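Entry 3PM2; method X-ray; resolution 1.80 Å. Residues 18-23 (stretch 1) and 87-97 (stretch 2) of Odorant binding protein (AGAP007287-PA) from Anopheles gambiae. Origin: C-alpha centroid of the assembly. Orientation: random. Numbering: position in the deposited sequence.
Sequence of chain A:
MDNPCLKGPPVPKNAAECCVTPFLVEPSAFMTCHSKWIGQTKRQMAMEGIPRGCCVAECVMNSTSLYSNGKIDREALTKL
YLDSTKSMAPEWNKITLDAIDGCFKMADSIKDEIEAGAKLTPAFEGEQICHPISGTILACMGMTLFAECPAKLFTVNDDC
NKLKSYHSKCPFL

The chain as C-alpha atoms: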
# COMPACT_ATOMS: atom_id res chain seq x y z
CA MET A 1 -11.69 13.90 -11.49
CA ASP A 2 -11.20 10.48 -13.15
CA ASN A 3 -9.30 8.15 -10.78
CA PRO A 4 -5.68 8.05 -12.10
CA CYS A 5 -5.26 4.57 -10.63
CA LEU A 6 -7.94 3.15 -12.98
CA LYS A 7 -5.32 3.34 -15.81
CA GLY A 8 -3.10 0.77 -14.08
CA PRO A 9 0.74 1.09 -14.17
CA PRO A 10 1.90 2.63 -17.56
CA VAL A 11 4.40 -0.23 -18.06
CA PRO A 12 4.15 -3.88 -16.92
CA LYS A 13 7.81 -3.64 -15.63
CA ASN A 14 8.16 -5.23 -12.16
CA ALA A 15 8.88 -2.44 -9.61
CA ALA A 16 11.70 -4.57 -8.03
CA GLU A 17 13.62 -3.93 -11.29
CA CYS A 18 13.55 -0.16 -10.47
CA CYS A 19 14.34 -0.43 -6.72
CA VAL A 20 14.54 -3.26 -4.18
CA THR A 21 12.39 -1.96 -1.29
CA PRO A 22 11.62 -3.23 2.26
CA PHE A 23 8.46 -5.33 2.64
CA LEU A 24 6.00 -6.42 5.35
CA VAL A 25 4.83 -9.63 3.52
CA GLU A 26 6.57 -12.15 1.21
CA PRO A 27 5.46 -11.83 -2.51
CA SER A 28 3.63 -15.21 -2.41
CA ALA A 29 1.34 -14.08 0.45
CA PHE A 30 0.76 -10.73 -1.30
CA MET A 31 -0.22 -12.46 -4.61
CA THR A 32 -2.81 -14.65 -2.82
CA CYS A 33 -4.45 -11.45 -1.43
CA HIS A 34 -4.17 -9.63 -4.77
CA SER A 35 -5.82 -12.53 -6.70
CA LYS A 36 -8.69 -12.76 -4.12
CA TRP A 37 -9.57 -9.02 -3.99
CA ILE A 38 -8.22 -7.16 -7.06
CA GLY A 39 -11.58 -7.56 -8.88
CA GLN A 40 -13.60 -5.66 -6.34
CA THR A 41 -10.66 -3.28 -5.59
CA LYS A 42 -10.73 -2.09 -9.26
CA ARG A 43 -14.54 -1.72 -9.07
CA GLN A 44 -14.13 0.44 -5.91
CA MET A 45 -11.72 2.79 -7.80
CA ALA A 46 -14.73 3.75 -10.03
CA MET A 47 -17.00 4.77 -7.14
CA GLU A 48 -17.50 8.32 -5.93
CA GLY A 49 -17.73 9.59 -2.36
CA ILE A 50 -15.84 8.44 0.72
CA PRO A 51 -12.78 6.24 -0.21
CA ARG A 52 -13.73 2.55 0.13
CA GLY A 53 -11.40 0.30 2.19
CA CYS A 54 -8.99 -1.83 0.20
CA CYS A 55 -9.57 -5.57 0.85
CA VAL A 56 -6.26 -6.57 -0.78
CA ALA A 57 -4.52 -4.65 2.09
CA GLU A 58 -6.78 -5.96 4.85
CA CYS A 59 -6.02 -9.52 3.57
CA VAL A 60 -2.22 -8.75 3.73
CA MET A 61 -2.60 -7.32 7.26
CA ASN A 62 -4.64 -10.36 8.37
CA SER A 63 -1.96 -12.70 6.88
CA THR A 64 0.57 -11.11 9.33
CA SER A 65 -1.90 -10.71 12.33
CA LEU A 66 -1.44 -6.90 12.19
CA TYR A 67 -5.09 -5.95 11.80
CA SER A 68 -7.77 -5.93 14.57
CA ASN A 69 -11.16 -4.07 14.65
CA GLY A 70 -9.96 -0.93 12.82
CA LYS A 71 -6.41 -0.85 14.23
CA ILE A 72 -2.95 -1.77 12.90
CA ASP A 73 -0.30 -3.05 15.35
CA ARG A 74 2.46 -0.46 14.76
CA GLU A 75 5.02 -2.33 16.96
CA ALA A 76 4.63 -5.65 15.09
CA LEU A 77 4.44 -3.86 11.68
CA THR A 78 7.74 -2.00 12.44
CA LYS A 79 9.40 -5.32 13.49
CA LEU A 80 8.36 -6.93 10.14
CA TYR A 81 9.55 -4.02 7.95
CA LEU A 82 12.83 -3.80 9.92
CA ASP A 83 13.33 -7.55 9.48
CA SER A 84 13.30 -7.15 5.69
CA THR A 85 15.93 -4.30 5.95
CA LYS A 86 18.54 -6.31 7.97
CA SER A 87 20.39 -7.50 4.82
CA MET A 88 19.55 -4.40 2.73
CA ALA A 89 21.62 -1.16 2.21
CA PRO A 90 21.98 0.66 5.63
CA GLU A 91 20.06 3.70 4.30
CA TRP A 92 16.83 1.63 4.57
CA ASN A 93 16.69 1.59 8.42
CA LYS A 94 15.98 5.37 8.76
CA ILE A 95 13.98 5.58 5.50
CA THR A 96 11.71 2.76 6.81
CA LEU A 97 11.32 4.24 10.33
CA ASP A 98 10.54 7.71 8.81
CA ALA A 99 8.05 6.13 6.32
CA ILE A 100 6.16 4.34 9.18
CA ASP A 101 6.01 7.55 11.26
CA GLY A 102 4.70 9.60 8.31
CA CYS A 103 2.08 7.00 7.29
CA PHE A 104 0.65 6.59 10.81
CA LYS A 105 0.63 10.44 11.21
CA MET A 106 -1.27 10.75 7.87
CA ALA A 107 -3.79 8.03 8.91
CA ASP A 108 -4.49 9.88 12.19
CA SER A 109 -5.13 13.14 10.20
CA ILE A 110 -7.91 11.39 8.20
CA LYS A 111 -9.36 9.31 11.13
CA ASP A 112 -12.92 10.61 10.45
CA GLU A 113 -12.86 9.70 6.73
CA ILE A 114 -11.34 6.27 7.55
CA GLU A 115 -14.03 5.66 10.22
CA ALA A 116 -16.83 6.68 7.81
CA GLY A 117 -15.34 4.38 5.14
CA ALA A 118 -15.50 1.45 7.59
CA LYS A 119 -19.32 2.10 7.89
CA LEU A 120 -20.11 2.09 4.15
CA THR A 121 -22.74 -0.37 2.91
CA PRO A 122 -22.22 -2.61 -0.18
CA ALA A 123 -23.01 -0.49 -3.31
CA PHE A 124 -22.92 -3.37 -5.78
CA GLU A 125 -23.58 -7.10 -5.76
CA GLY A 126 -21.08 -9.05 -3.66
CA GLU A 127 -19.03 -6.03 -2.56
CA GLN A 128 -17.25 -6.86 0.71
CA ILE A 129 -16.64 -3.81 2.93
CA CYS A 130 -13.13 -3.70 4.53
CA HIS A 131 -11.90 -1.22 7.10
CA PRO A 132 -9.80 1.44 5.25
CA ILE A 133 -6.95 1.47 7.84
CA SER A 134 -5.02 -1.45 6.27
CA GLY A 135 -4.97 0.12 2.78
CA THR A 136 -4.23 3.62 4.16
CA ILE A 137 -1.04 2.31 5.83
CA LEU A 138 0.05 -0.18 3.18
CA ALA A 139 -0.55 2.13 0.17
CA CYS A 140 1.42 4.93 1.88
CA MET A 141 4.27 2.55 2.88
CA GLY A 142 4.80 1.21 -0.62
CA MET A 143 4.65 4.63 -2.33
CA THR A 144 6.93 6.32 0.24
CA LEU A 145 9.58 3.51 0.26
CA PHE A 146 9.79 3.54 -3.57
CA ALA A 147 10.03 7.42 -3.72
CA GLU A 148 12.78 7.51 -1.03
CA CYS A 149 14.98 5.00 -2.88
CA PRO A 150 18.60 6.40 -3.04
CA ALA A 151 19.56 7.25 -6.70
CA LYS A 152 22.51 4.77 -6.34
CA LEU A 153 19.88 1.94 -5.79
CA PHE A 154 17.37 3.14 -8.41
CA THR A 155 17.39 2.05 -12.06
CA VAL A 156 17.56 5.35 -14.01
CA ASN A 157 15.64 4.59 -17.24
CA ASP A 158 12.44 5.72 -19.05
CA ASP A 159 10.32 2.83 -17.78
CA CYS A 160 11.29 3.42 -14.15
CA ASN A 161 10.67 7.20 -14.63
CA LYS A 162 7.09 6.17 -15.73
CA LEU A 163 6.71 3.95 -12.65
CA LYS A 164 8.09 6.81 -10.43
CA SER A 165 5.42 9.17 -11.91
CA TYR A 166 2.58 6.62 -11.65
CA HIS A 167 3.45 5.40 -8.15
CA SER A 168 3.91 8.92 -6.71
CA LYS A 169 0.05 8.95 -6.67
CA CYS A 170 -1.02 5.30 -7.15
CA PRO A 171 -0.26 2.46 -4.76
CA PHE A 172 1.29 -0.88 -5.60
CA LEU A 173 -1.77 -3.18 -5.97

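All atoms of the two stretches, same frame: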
# COMPACT_ATOMS: atom_id res chain seq x y z
N CYS A 18 13.26 -1.58 -10.63
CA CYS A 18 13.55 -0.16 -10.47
C CYS A 18 14.25 0.09 -9.15
O CYS A 18 15.16 0.90 -9.10
CB CYS A 18 12.28 0.68 -10.58
SG CYS A 18 11.50 0.58 -12.20
N CYS A 19 13.77 -0.55 -8.07
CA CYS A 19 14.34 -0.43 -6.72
C CYS A 19 13.92 -1.62 -5.88
O CYS A 19 12.74 -1.98 -5.89
CB CYS A 19 13.95 0.89 -6.05
SG CYS A 19 14.76 1.17 -4.45
N VAL A 20 14.86 -2.19 -5.11
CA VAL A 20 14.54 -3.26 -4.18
C VAL A 20 14.17 -2.56 -2.87
O VAL A 20 15.00 -1.87 -2.28
CB VAL A 20 15.68 -4.31 -4.04
CG1 VAL A 20 15.30 -5.39 -3.04
CG2 VAL A 20 16.02 -4.93 -5.40
N THR A 21 12.90 -2.68 -2.46
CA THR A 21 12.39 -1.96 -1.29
C THR A 21 12.10 -2.91 -0.12
O THR A 21 11.84 -4.10 -0.33
CB THR A 21 11.08 -1.22 -1.66
OG1 THR A 21 10.17 -2.16 -2.19
CG2 THR A 21 11.27 -0.09 -2.68
N PRO A 22 12.04 -2.39 1.13
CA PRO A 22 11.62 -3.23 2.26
C PRO A 22 10.18 -3.72 2.05
O PRO A 22 9.41 -3.13 1.27
CB PRO A 22 11.68 -2.25 3.44
CG PRO A 22 12.67 -1.22 3.02
CD PRO A 22 12.32 -1.02 1.58
N PHE A 23 9.82 -4.79 2.74
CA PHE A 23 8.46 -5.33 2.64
C PHE A 23 7.97 -5.79 4.00
O PHE A 23 8.78 -6.04 4.91
CB PHE A 23 8.40 -6.47 1.61
CG PHE A 23 9.32 -7.64 1.90
CD1 PHE A 23 8.93 -8.66 2.77
CD2 PHE A 23 10.55 -7.75 1.26
CE1 PHE A 23 9.78 -9.74 3.03
CE2 PHE A 23 11.40 -8.83 1.52
CZ PHE A 23 11.02 -9.81 2.40
N SER A 87 19.37 -7.16 5.81
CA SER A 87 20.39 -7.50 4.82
C SER A 87 20.39 -6.54 3.62
O SER A 87 21.10 -6.75 2.63
CB SER A 87 20.29 -8.96 4.39
OG SER A 87 20.52 -9.81 5.50
N MET A 88 19.62 -5.44 3.74
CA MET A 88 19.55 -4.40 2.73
C MET A 88 20.58 -3.30 2.99
O MET A 88 21.25 -3.34 4.03
CB MET A 88 18.14 -3.82 2.68
CG MET A 88 17.11 -4.81 2.22
SD MET A 88 15.46 -4.07 2.09
CE MET A 88 15.63 -3.16 0.58
N ALA A 89 20.71 -2.31 2.06
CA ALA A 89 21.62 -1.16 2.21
C ALA A 89 21.27 -0.44 3.54
O ALA A 89 20.09 -0.39 3.91
CB ALA A 89 21.46 -0.21 1.04
N PRO A 90 22.27 0.08 4.30
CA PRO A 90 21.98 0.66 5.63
C PRO A 90 21.08 1.88 5.63
O PRO A 90 20.49 2.20 6.67
CB PRO A 90 23.37 0.95 6.22
CG PRO A 90 24.28 1.02 5.04
CD PRO A 90 23.73 0.06 4.03
N GLU A 91 20.95 2.54 4.48
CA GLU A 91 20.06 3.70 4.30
C GLU A 91 18.60 3.34 4.61
O GLU A 91 17.84 4.20 5.07
CB GLU A 91 20.12 4.21 2.86
CG GLU A 91 21.44 4.87 2.49
CD GLU A 91 22.58 3.96 2.08
OE1 GLU A 91 22.47 2.72 2.23
OE2 GLU A 91 23.63 4.50 1.67
N TRP A 92 18.21 2.09 4.37
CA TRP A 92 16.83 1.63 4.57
C TRP A 92 16.28 1.65 5.99
O TRP A 92 15.07 1.82 6.14
CB TRP A 92 16.59 0.30 3.88
CG TRP A 92 16.58 0.40 2.38
CD1 TRP A 92 17.50 -0.13 1.52
CD2 TRP A 92 15.58 1.03 1.55
NE1 TRP A 92 17.14 0.13 0.21
CE2 TRP A 92 15.98 0.87 0.20
CE3 TRP A 92 14.42 1.78 1.82
CZ2 TRP A 92 15.24 1.36 -0.87
CZ3 TRP A 92 13.67 2.27 0.75
CH2 TRP A 92 14.09 2.07 -0.58
N ASN A 93 17.14 1.55 7.02
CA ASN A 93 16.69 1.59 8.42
C ASN A 93 15.91 2.88 8.72
O ASN A 93 14.73 2.80 9.08
CB ASN A 93 17.86 1.42 9.40
CG ASN A 93 17.41 1.35 10.83
OD1 ASN A 93 17.42 2.35 11.56
ND2 ASN A 93 16.95 0.19 11.23
N LYS A 94 16.57 4.05 8.52
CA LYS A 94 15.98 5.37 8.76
C LYS A 94 14.86 5.68 7.80
O LYS A 94 13.86 6.25 8.22
CB LYS A 94 17.04 6.49 8.69
CG LYS A 94 16.65 7.74 9.50
CD LYS A 94 16.95 7.56 10.99
CE LYS A 94 15.73 7.83 11.84
NZ LYS A 94 15.82 7.16 13.17
N ILE A 95 15.02 5.33 6.50
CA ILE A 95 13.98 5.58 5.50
C ILE A 95 12.70 4.86 5.93
O ILE A 95 11.64 5.48 5.94
CB ILE A 95 14.44 5.15 4.09
CG1 ILE A 95 15.63 6.02 3.59
CG2 ILE A 95 13.26 5.20 3.12
CD1 ILE A 95 16.21 5.57 2.18
N THR A 96 12.83 3.60 6.36
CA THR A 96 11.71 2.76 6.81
C THR A 96 11.06 3.32 8.06
O THR A 96 9.84 3.52 8.06
CB THR A 96 12.12 1.28 6.93
OG1 THR A 96 12.58 0.84 5.65
CG2 THR A 96 10.98 0.38 7.38
N LEU A 97 11.86 3.65 9.10
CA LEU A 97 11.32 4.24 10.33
C LEU A 97 10.58 5.57 10.05
O LEU A 97 9.47 5.75 10.54
CB LEU A 97 12.41 4.42 11.38
CG LEU A 97 12.98 3.14 11.98
CD1 LEU A 97 14.31 3.42 12.69
CD2 LEU A 97 12.00 2.49 12.97
O HOH W 1 17.60 -1.28 -2.32

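Residues 18-23 have no regular secondary structure; from Cys-19 on the backbone is extended, and the segment lies against a loop that leads into a helix containing residues 92-97. No direct hydrogen bond joins the two stretches, and the buried surface is modest, 290 Å² summed over both sides. The closest CA pair is Pro-22 and Trp-92, with CA to CA 7.5 Å, so the backbones are not paired; side chains of the second stretch reach both the backbone and the side chains of the first.

Trp-92 touches more residues of the first stretch than any other residue of the second. Its CA-to-CB bond points toward the first stretch, and chi1 of -70° (m) with chi2 of 112° carries the indole along that segment, within reach of four consecutive residues, Cys-19 to Pro-22. Pro-22 takes one face: its CD lies 3.8 Å from the centroid of the six-membered ring of Trp-92, 23° off the ring normal, which is CH-pi geometry. The CD carbon, next to the ring nitrogen, carries somewhat polarised hydrogens suited to a pi face. Cys-19, chi1 -174° (t), instead brings SG to the edge of the same ring, 5.0 Å from the centroid of Trp-92 and 84° off the normal; its closest approach is SG to CZ2 of Trp-92, 3.6 Å. SG is bonded covalently elsewhere in the structure, which restrains its position; its contact with the indole is non-covalent.

The polar end of the indole is satisfied through solvent. One water donates to Val-20 O (water O to O, 2.7 Å) and accepts from Trp-92 NE1 (NE1 to water O, 2.9 Å), bridging the stretches where no direct bond exists.

Met-88 supplies a further contact, through its terminal methyl. Its chi angles, -65° (m), -177° (t) and 76° (p), extend the chain and then turn that methyl onto the backbone of the first segment: Met-88 CE lies 3.2 Å from Val-20 O, 3.6 Å from Thr-21 C and 3.7 Å from Pro-22 N. Side-chain contacts are looser, with Met-88 CE 4.3 Å from Val-20 CG1 and 4.1 Å from Pro-22 CD. The CA-to-CB bond of Thr-21 points away, yet with chi1 at 56° (p) CG2 lies 4.1 Å from Trp-92 CH2.

Thr-96, one helical turn beyond Trp-92, also touches Pro-22. With chi1 at -59° (m), its OG1 donates to Trp-92 O at 2.7 Å, alongside the backbone bond from Thr-96 N to Trp-92 O at 2.9 Å. The hydroxyl's proton is thus used within the helix, and Pro-22 CG packs 3.3 Å from Thr-96 OG1 as a van der Waals neighbour.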